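Local coordinates for oligopeptide-binding protein appA (Bacillus subtilis, PDB 1XOC) that captures oligopeptides at the cell membrane and delivers them to an ABC transporter for import, in a system that can serve sporulation and competence, at residues 269-278 with 357-365; 116-124 with 428-439. One frame throughout, in Å; residues are numbered along the deposited sequence.

Contact 1 (269-278 with 357-365)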
loop_
_atom_site.group_PDB
_atom_site.type_symbol
_atom_site.label_atom_id
_atom_site.label_comp_id
_atom_site.label_asym_id
_atom_site.label_seq_id
_atom_site.Cartn_x
_atom_site.Cartn_y
_atom_site.Cartn_z
ATOM N N ILE A 269 -1.013 -4.286 13.776
ATOM C CA ILE A 269 -1.314 -3.182 14.661
ATOM C C ILE A 269 -0.109 -2.289 14.779
ATOM O O ILE A 269 0.951 -2.733 15.165
ATOM C CB ILE A 269 -1.707 -3.675 16.061
ATOM C CG1 ILE A 269 -2.818 -4.709 15.980
ATOM C CG2 ILE A 269 -2.087 -2.495 16.952
ATOM C CD1 ILE A 269 -3.123 -5.375 17.294
ATOM N N GLY A 270 -0.300 -1.028 14.437
ATOM C CA GLY A 270 0.735 -0.036 14.602
ATOM C C GLY A 270 0.648 0.653 15.945
ATOM O O GLY A 270 -0.345 1.274 16.244
ATOM N N TRP A 271 1.714 0.544 16.728
ATOM C CA TRP A 271 1.779 1.155 18.049
ATOM C C TRP A 271 2.552 2.476 17.972
ATOM O O TRP A 271 3.742 2.474 17.757
ATOM C CB TRP A 271 2.492 0.216 19.026
ATOM C CG TRP A 271 1.954 -1.182 19.114
ATOM C CD1 TRP A 271 2.578 -2.316 18.730
ATOM C CD2 TRP A 271 0.710 -1.584 19.676
ATOM N NE1 TRP A 271 1.787 -3.404 18.981
ATOM C CE2 TRP A 271 0.633 -2.976 19.569
ATOM C CE3 TRP A 271 -0.355 -0.904 20.255
ATOM C CZ2 TRP A 271 -0.455 -3.700 20.025
ATOM C CZ3 TRP A 271 -1.436 -1.624 20.701
ATOM C CH2 TRP A 271 -1.478 -3.004 20.587
ATOM N N ASN A 272 1.857 3.596 18.126
ATOM C CA ASN A 272 2.487 4.902 17.933
ATOM C C ASN A 272 3.411 5.236 19.093
ATOM O O ASN A 272 2.948 5.463 20.198
ATOM C CB ASN A 272 1.432 5.993 17.782
ATOM C CG ASN A 272 2.005 7.302 17.292
ATOM O OD1 ASN A 272 1.272 8.204 16.898
ATOM N ND2 ASN A 272 3.313 7.405 17.287
ATOM N N GLU A 273 4.722 5.246 18.837
ATOM C CA GLU A 273 5.726 5.505 19.894
ATOM C C GLU A 273 5.824 6.992 20.307
ATOM O O GLU A 273 6.563 7.338 21.239
ATOM C CB GLU A 273 7.075 4.928 19.487
ATOM C CG GLU A 273 6.982 3.441 19.188
ATOM C CD GLU A 273 8.292 2.792 18.905
ATOM O OE1 GLU A 273 8.283 1.771 18.178
ATOM O OE2 GLU A 273 9.318 3.290 19.402
ATOM N N LYS A 274 5.049 7.862 19.665
ATOM C CA LYS A 274 4.800 9.204 20.195
ATOM C C LYS A 274 4.023 9.093 21.495
ATOM O O LYS A 274 4.164 9.938 22.382
ATOM C CB LYS A 274 3.993 10.059 19.229
ATOM C CG LYS A 274 4.799 10.876 18.287
ATOM C CD LYS A 274 3.893 11.751 17.427
ATOM C CE LYS A 274 3.662 13.126 18.023
ATOM N NZ LYS A 274 2.465 13.782 17.378
ATOM N N ASN A 275 3.193 8.060 21.603
ATOM C CA ASN A 275 2.431 7.795 22.826
ATOM C C ASN A 275 3.307 7.086 23.852
ATOM O O ASN A 275 3.850 6.023 23.581
ATOM C CB ASN A 275 1.176 6.959 22.525
ATOM C CG ASN A 275 0.197 6.903 23.694
ATOM O OD1 ASN A 275 0.576 6.593 24.826
ATOM N ND2 ASN A 275 -1.074 7.176 23.417
ATOM N N GLU A 276 3.424 7.702 25.029
ATOM C CA GLU A 276 4.182 7.180 26.163
ATOM C C GLU A 276 3.961 5.686 26.402
ATOM O O GLU A 276 4.881 4.971 26.808
ATOM C CB GLU A 276 3.762 7.908 27.454
ATOM C CG GLU A 276 3.955 9.418 27.474
ATOM C CD GLU A 276 3.113 10.113 28.580
ATOM O OE1 GLU A 276 3.353 9.850 29.790
ATOM O OE2 GLU A 276 2.206 10.924 28.235
ATOM N N LEU A 277 2.725 5.230 26.183
ATOM C CA LEU A 277 2.354 3.848 26.464
ATOM C C LEU A 277 3.161 2.861 25.648
ATOM O O LEU A 277 3.380 1.729 26.087
ATOM C CB LEU A 277 0.863 3.619 26.198
ATOM C CG LEU A 277 -0.127 4.399 27.085
ATOM C CD1 LEU A 277 -1.577 4.100 26.684
ATOM C CD2 LEU A 277 0.092 4.134 28.563
ATOM N N PHE A 278 3.595 3.284 24.466
ATOM C CA PHE A 278 4.175 2.356 23.503
ATOM C C PHE A 278 5.647 2.595 23.231
ATOM O O PHE A 278 6.184 2.012 22.324
ATOM C CB PHE A 278 3.384 2.404 22.188
ATOM C CG PHE A 278 1.916 2.173 22.367
ATOM C CD1 PHE A 278 1.468 1.054 23.043
ATOM C CD2 PHE A 278 0.980 3.079 21.884
ATOM C CE1 PHE A 278 0.132 0.840 23.257
ATOM C CE2 PHE A 278 -0.361 2.864 22.078
ATOM C CZ PHE A 278 -0.795 1.739 22.768
ATOM N N GLY A 357 1.351 7.571 37.758
ATOM C CA GLY A 357 0.139 8.394 37.700
ATOM C C GLY A 357 -0.604 8.379 36.371
ATOM O O GLY A 357 -1.371 9.294 36.081
ATOM N N LYS A 358 -0.383 7.341 35.565
ATOM C CA LYS A 358 -1.031 7.198 34.260
ATOM C C LYS A 358 -1.670 5.820 34.155
ATOM O O LYS A 358 -1.077 4.839 34.597
ATOM C CB LYS A 358 -0.001 7.331 33.136
ATOM C CG LYS A 358 0.192 8.741 32.572
ATOM C CD LYS A 358 0.693 8.673 31.118
ATOM C CE LYS A 358 -0.416 8.215 30.150
ATOM N NZ LYS A 358 0.117 7.662 28.875
ATOM N N LYS A 359 -2.849 5.741 33.542
ATOM C CA LYS A 359 -3.532 4.464 33.378
ATOM C C LYS A 359 -3.294 3.980 31.965
ATOM O O LYS A 359 -3.133 4.793 31.065
ATOM C CB LYS A 359 -5.025 4.589 33.700
ATOM C CG LYS A 359 -5.883 5.327 32.681
ATOM C CD LYS A 359 -7.347 5.474 33.156
ATOM C CE LYS A 359 -8.302 5.832 31.991
ATOM N NZ LYS A 359 -9.682 5.243 32.134
ATOM N N PHE A 360 -3.250 2.666 31.780
ATOM C CA PHE A 360 -2.998 2.085 30.468
ATOM C C PHE A 360 -4.333 2.058 29.724
ATOM O O PHE A 360 -5.062 1.075 29.775
ATOM C CB PHE A 360 -2.402 0.684 30.589
ATOM C CG PHE A 360 -1.487 0.311 29.451
ATOM C CD1 PHE A 360 -0.224 -0.196 29.709
ATOM C CD2 PHE A 360 -1.882 0.470 28.117
ATOM C CE1 PHE A 360 0.631 -0.551 28.679
ATOM C CE2 PHE A 360 -1.016 0.110 27.076
ATOM C CZ PHE A 360 0.235 -0.395 27.368
ATOM N N SER A 361 -4.626 3.176 29.062
ATOM C CA SER A 361 -5.868 3.405 28.348
ATOM C C SER A 361 -5.566 4.145 27.053
ATOM O O SER A 361 -4.870 5.162 27.074
ATOM C CB SER A 361 -6.782 4.279 29.192
ATOM O OG SER A 361 -7.968 4.598 28.487
ATOM N N PHE A 362 -6.091 3.634 25.939
ATOM C CA PHE A 362 -5.879 4.252 24.631
ATOM C C PHE A 362 -7.001 3.920 23.652
ATOM O O PHE A 362 -7.816 3.040 23.888
ATOM C CB PHE A 362 -4.527 3.825 24.039
ATOM C CG PHE A 362 -4.441 2.367 23.692
ATOM C CD1 PHE A 362 -4.697 1.926 22.386
ATOM C CD2 PHE A 362 -4.100 1.435 24.658
ATOM C CE1 PHE A 362 -4.635 0.587 22.082
ATOM C CE2 PHE A 362 -4.035 0.113 24.369
ATOM C CZ PHE A 362 -4.278 -0.328 23.063
ATOM N N THR A 363 -6.980 4.621 22.519
ATOM C CA THR A 363 -7.921 4.406 21.432
ATOM C C THR A 363 -7.256 3.643 20.267
ATOM O O THR A 363 -6.166 4.005 19.771
ATOM C CB THR A 363 -8.503 5.739 20.964
ATOM O OG1 THR A 363 -9.182 6.356 22.071
ATOM C CG2 THR A 363 -9.472 5.569 19.789
ATOM N N LEU A 364 -7.921 2.561 19.844
ATOM C CA LEU A 364 -7.528 1.773 18.675
ATOM C C LEU A 364 -8.434 2.095 17.486
ATOM O O LEU A 364 -9.640 1.784 17.481
ATOM C CB LEU A 364 -7.632 0.292 19.002
ATOM C CG LEU A 364 -7.199 -0.747 17.955
ATOM C CD1 LEU A 364 -5.734 -0.631 17.583
ATOM C CD2 LEU A 364 -7.476 -2.150 18.455
ATOM N N LYS A 365 -7.828 2.690 16.454
ATOM C CA LYS A 365 -8.550 3.071 15.249
ATOM C C LYS A 365 -8.424 2.031 14.144
ATOM O O LYS A 365 -7.406 1.322 14.047
ATOM C CB LYS A 365 -8.002 4.387 14.689
ATOM C CG LYS A 365 -8.312 5.607 15.470
ATOM C CD LYS A 365 -7.679 6.856 14.852
ATOM C CE LYS A 365 -8.242 8.092 15.524
ATOM N NZ LYS A 365 -7.587 9.364 15.098
HETATM O O HOH W 1 -3.361 7.068 25.571
#

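Contact 2 (116-124 with 428-439). With ZN (zinc ion), chain L.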
loop_
_atom_site.group_PDB
_atom_site.type_symbol
_atom_site.label_atom_id
_atom_site.label_comp_id
_atom_site.label_asym_id
_atom_site.label_seq_id
_atom_site.Cartn_x
_atom_site.Cartn_y
_atom_site.Cartn_z
ATOM N N LYS A 116 6.591 18.853 -0.866
ATOM C CA LYS A 116 5.971 18.599 0.437
ATOM C C LYS A 116 5.260 17.241 0.576
ATOM O O LYS A 116 4.488 17.040 1.504
ATOM C CB LYS A 116 5.010 19.756 0.784
ATOM C CG LYS A 116 5.751 21.049 0.947
ATOM C CD LYS A 116 4.867 22.275 1.210
ATOM C CE LYS A 116 5.735 23.521 1.370
ATOM N NZ LYS A 116 6.831 23.598 0.331
ATOM N N GLY A 117 5.573 16.290 -0.282
ATOM C CA GLY A 117 4.933 14.981 -0.272
ATOM C C GLY A 117 5.605 14.008 0.672
ATOM O O GLY A 117 6.640 14.317 1.264
ATOM N N GLU A 118 4.981 12.834 0.818
ATOM C CA GLU A 118 5.489 11.745 1.662
ATOM C C GLU A 118 6.284 10.687 0.904
ATOM O O GLU A 118 6.653 9.687 1.508
ATOM C CB GLU A 118 4.332 11.049 2.403
ATOM C CG GLU A 118 3.869 11.775 3.679
ATOM C CD GLU A 118 3.025 13.030 3.420
ATOM O OE1 GLU A 118 2.000 12.915 2.732
ATOM O OE2 GLU A 118 3.392 14.111 3.934
ATOM N N ARG A 119 6.541 10.901 -0.396
ATOM C CA ARG A 119 7.199 9.898 -1.239
ATOM C C ARG A 119 8.666 10.191 -1.496
ATOM O O ARG A 119 9.258 9.639 -2.444
ATOM C CB ARG A 119 6.436 9.737 -2.566
ATOM C CG ARG A 119 5.037 9.166 -2.411
ATOM C CD ARG A 119 5.055 7.829 -1.755
ATOM N NE ARG A 119 3.823 7.104 -1.961
ATOM C CZ ARG A 119 3.665 5.839 -1.588
ATOM N NH1 ARG A 119 4.682 5.168 -1.067
ATOM N NH2 ARG A 119 2.514 5.249 -1.782
ATOM N N GLY A 120 9.290 10.991 -0.638
ATOM C CA GLY A 120 10.699 11.349 -0.836
ATOM C C GLY A 120 11.657 10.170 -0.937
ATOM O O GLY A 120 12.612 10.245 -1.698
ATOM N N SER A 121 11.386 9.109 -0.175
ATOM C CA SER A 121 12.211 7.883 -0.110
ATOM C C SER A 121 12.445 7.264 -1.484
ATOM O O SER A 121 13.522 6.750 -1.782
ATOM C CB SER A 121 11.523 6.828 0.769
ATOM O OG SER A 121 12.509 5.970 1.347
ATOM N N THR A 122 11.429 7.333 -2.320
ATOM C CA THR A 122 11.475 6.760 -3.640
ATOM C C THR A 122 12.471 7.447 -4.580
ATOM O O THR A 122 12.946 6.836 -5.564
ATOM C CB THR A 122 10.057 6.791 -4.218
ATOM O OG1 THR A 122 9.172 6.102 -3.305
ATOM C CG2 THR A 122 10.006 6.126 -5.600
ATOM N N TYR A 123 12.788 8.716 -4.303
ATOM C CA TYR A 123 13.584 9.563 -5.199
ATOM C C TYR A 123 14.882 10.043 -4.585
ATOM O O TYR A 123 15.690 10.668 -5.275
ATOM C CB TYR A 123 12.760 10.772 -5.734
ATOM C CG TYR A 123 11.427 10.332 -6.302
ATOM C CD1 TYR A 123 10.287 10.332 -5.503
ATOM C CD2 TYR A 123 11.325 9.774 -7.605
ATOM C CE1 TYR A 123 9.074 9.889 -5.973
ATOM C CE2 TYR A 123 10.093 9.301 -8.078
ATOM C CZ TYR A 123 8.969 9.375 -7.247
ATOM O OH TYR A 123 7.754 8.878 -7.705
ATOM N N GLU A 124 15.110 9.764 -3.305
ATOM C CA GLU A 124 16.273 10.376 -2.657
ATOM C C GLU A 124 17.642 9.902 -3.164
ATOM O O GLU A 124 18.668 10.532 -2.884
ATOM C CB GLU A 124 16.199 10.284 -1.151
ATOM C CG GLU A 124 16.073 8.940 -0.594
ATOM C CD GLU A 124 16.142 8.981 0.931
ATOM O OE1 GLU A 124 16.176 10.110 1.473
ATOM O OE2 GLU A 124 16.185 7.922 1.586
ATOM N N TYR A 428 13.406 -0.119 4.446
ATOM C CA TYR A 428 13.877 1.231 4.744
ATOM C C TYR A 428 12.710 2.242 4.739
ATOM O O TYR A 428 12.622 3.092 5.615
ATOM C CB TYR A 428 14.937 1.620 3.720
ATOM C CG TYR A 428 15.504 3.003 3.849
ATOM C CD1 TYR A 428 16.713 3.239 4.487
ATOM C CD2 TYR A 428 14.847 4.086 3.270
ATOM C CE1 TYR A 428 17.235 4.522 4.562
ATOM C CE2 TYR A 428 15.364 5.359 3.344
ATOM C CZ TYR A 428 16.544 5.573 3.999
ATOM O OH TYR A 428 17.057 6.855 4.053
ATOM N N ASP A 429 11.823 2.151 3.744
ATOM C CA ASP A 429 10.774 3.151 3.560
ATOM C C ASP A 429 9.851 3.226 4.765
ATOM O O ASP A 429 9.301 4.284 5.058
ATOM C CB ASP A 429 9.941 2.863 2.280
ATOM C CG ASP A 429 10.691 3.167 0.988
ATOM O OD1 ASP A 429 11.807 3.729 1.053
ATOM O OD2 ASP A 429 10.150 2.866 -0.133
ATOM N N ILE A 430 9.671 2.101 5.444
ATOM C CA ILE A 430 8.704 1.977 6.526
ATOM C C ILE A 430 9.339 2.036 7.923
ATOM O O ILE A 430 8.723 2.554 8.842
ATOM C CB ILE A 430 7.890 0.654 6.351
ATOM C CG1 ILE A 430 7.024 0.746 5.069
ATOM C CG2 ILE A 430 7.033 0.377 7.559
ATOM C CD1 ILE A 430 6.333 -0.587 4.701
ATOM N N PHE A 431 10.548 1.523 8.079
ATOM C CA PHE A 431 11.168 1.367 9.415
ATOM C C PHE A 431 12.439 2.162 9.696
ATOM O O PHE A 431 12.875 2.254 10.858
ATOM C CB PHE A 431 11.416 -0.111 9.714
ATOM C CG PHE A 431 10.154 -0.953 9.782
ATOM C CD1 PHE A 431 9.222 -0.769 10.790
ATOM C CD2 PHE A 431 9.901 -1.923 8.828
ATOM C CE1 PHE A 431 8.065 -1.555 10.838
ATOM C CE2 PHE A 431 8.729 -2.690 8.878
ATOM C CZ PHE A 431 7.837 -2.503 9.910
ATOM N N HIS A 432 13.085 2.723 8.679
ATOM C CA HIS A 432 14.254 3.570 8.955
ATOM C C HIS A 432 13.798 4.877 9.651
ATOM O O HIS A 432 12.809 5.477 9.273
ATOM C CB HIS A 432 15.036 3.845 7.678
ATOM C CG HIS A 432 16.383 4.429 7.932
ATOM N ND1 HIS A 432 17.548 3.689 7.887
ATOM C CD2 HIS A 432 16.758 5.691 8.221
ATOM C CE1 HIS A 432 18.572 4.475 8.149
ATOM N NE2 HIS A 432 18.123 5.695 8.369
ATOM N N SER A 433 14.498 5.294 10.699
ATOM C CA SER A 433 14.069 6.464 11.480
ATOM C C SER A 433 14.068 7.781 10.709
ATOM O O SER A 433 13.407 8.746 11.105
ATOM C CB SER A 433 14.929 6.607 12.734
ATOM O OG SER A 433 16.260 6.904 12.427
ATOM N N SER A 434 14.838 7.846 9.634
ATOM C CA SER A 434 14.841 9.005 8.735
ATOM C C SER A 434 13.483 9.221 8.060
ATOM O O SER A 434 13.244 10.316 7.522
ATOM C CB SER A 434 15.926 8.866 7.654
ATOM O OG SER A 434 15.601 7.884 6.682
ATOM N N GLN A 435 12.619 8.204 8.080
ATOM C CA GLN A 435 11.328 8.256 7.382
ATOM C C GLN A 435 10.165 8.650 8.267
ATOM O O GLN A 435 9.033 8.628 7.835
ATOM C CB GLN A 435 11.056 6.912 6.698
ATOM C CG GLN A 435 12.129 6.560 5.663
ATOM C CD GLN A 435 12.376 7.672 4.657
ATOM O OE1 GLN A 435 13.519 8.195 4.507
ATOM N NE2 GLN A 435 11.315 8.049 3.966
ATOM N N ILE A 436 10.457 9.041 9.501
ATOM C CA ILE A 436 9.424 9.493 10.402
ATOM C C ILE A 436 8.892 10.875 10.007
ATOM O O ILE A 436 7.674 11.073 9.900
ATOM C CB ILE A 436 9.955 9.539 11.854
ATOM C CG1 ILE A 436 10.288 8.130 12.368
ATOM C CG2 ILE A 436 8.919 10.182 12.775
ATOM C CD1 ILE A 436 11.035 8.162 13.730
ATOM N N LYS A 437 9.790 11.827 9.815
ATOM C CA LYS A 437 9.376 13.218 9.663
ATOM C C LYS A 437 8.514 13.464 8.436
ATOM O O LYS A 437 7.518 14.193 8.508
ATOM C CB LYS A 437 10.585 14.145 9.644
ATOM C CG LYS A 437 10.217 15.627 9.631
ATOM C CD LYS A 437 11.468 16.506 9.563
ATOM C CE LYS A 437 11.131 17.994 9.665
ATOM N NZ LYS A 437 12.268 18.782 10.241
ATOM N N LYS A 438 8.897 12.876 7.310
ATOM C CA LYS A 438 8.190 13.130 6.061
ATOM C C LYS A 438 7.887 11.870 5.254
ATOM O O LYS A 438 7.555 11.989 4.088
ATOM C CB LYS A 438 8.962 14.108 5.170
ATOM C CG LYS A 438 9.550 15.330 5.850
ATOM C CD LYS A 438 10.501 16.069 4.912
ATOM C CE LYS A 438 10.986 17.364 5.522
ATOM N NZ LYS A 438 11.565 18.271 4.481
ATOM N N GLY A 439 7.985 10.692 5.851
ATOM C CA GLY A 439 7.719 9.438 5.153
ATOM C C GLY A 439 6.734 8.530 5.839
ATOM O O GLY A 439 5.822 8.982 6.543
HETATM ZN ZN ZN L . 0.658 14.618 2.892
HETATM O O HOH W 2 1.635 16.003 1.608
HETATM O O HOH W 3 8.976 12.633 1.653
HETATM O O HOH W 4 1.378 15.715 4.226
HETATM O O HOH W 5 -0.715 14.467 1.437
HETATM O O HOH W 6 -1.064 13.125 3.690
#

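Contact 1 (269-278 with 357-365)
The F278 ring presents its edge to the face of F362 in a T-shaped stack, the planes at 84° and the centroids 5.1 Å apart. F278 CZ stands over the centre of the F362 ring. The two faces of F278 are taken by its own segment, L277 CB on one and the W271 ring, through CE3, on the other, which fixes the rotation of the phenyl while its edge meets the strand. W271 CZ3 reaches F362 CZ at 3.9 Å, and I269 CG2 lies on a face of the indole. Over one face of F360 sits L277 CD2, a CH-pi contact 4.2 Å from the ring centroid, with F278 CE1 at the edge. CD1, the other leucine methyl, lies between F360 CD2 and F362 CB and touches S361 O at 3.5 Å. F362 CG lies between its backbone N and carbonyl carbon (chi1 66°), which turns the ring's face to F278. Replacing F362 by an alanine would probably leave F278 CZ and W271 CZ3 without the ring they rest against and open a gap next to the F278 edge. Polar contacts border the apolar part. N275 OD1 closes an Asx turn by accepting from L277 N (2.9 Å), while a water joins N275 ND2 to S361 O. The K358 chain, bent at chi3, brings NZ back over L277 CD2 and into a long salt bridge with E276 OE2 (3.9 Å). Thus the end of strand 265-271 and the turn after it pack on strand 358-367, to which strand 414-420 pairs in parallel. A414 of strand 414-420 touches W271, F362 and L364, and helix 281-289 closes the aromatic cluster through V283 and L287.

Contact 2 (116-124 with 428-439)
S121 and E124 meet helix 428-431 where two parts of this bilobal peptide-binding fold come together, beside the bound nonapeptide. S121 OG donates to D429 OD1 at a modelled 2.4 Å, so short that the exact length is doubtful. With OG anti to the backbone N (chi1 -153°), the hydroxyl reaches the helix and lies at the edge of the Y428 ring, in its plane. From the opposite direction to E124, Y428 OH donates to OE2 on the syn lone pair, at 2.8 Å, with carboxylate and ring planes 58° apart. Q435 bends at chi2 to set NE2 against S121 CB (3.4 Å). Further out, H432 CB covers a face of Y428, and K458 makes a cation-pi contact with this ring. On the other flank the backbones approach closely: E118 CA directs a CA-H...O contact at K438 O (3.2 Å), and one water ties G117 O, G120 N and K438 O together. R119, between the two flanks in sequence, hydrogen-bonds the peptide backbone through NH1, and I430 packs on a peptide side chain, which is consistent with a contact made as the lobes close on their ligand. Beyond, a zinc ion is held by E118 OE1 at 2.2 Å and four waters, one of which also donates to E118 OE2 at 2.6 Å.

In the fold
Contact 1 is partly buried and lies far out in the molecule, its centre about 24 Å from that of the chain; contact 2 is buried and lies deeper, at about 14 Å. Their centres are about 23 Å apart and their nearest atoms about 7 Å, without touching. Contact 1 joins parts of one large mixed sheet and its flanking turn, and its middle is aromatic and aliphatic with a lysine-glutamate pair at its exposed margin. Contact 2 brings together a loop and a short helix more than 300 residues apart, and works through hydroxyls, carboxylates and water. It adjoins the peptide, whereas contact 1 is structural packing.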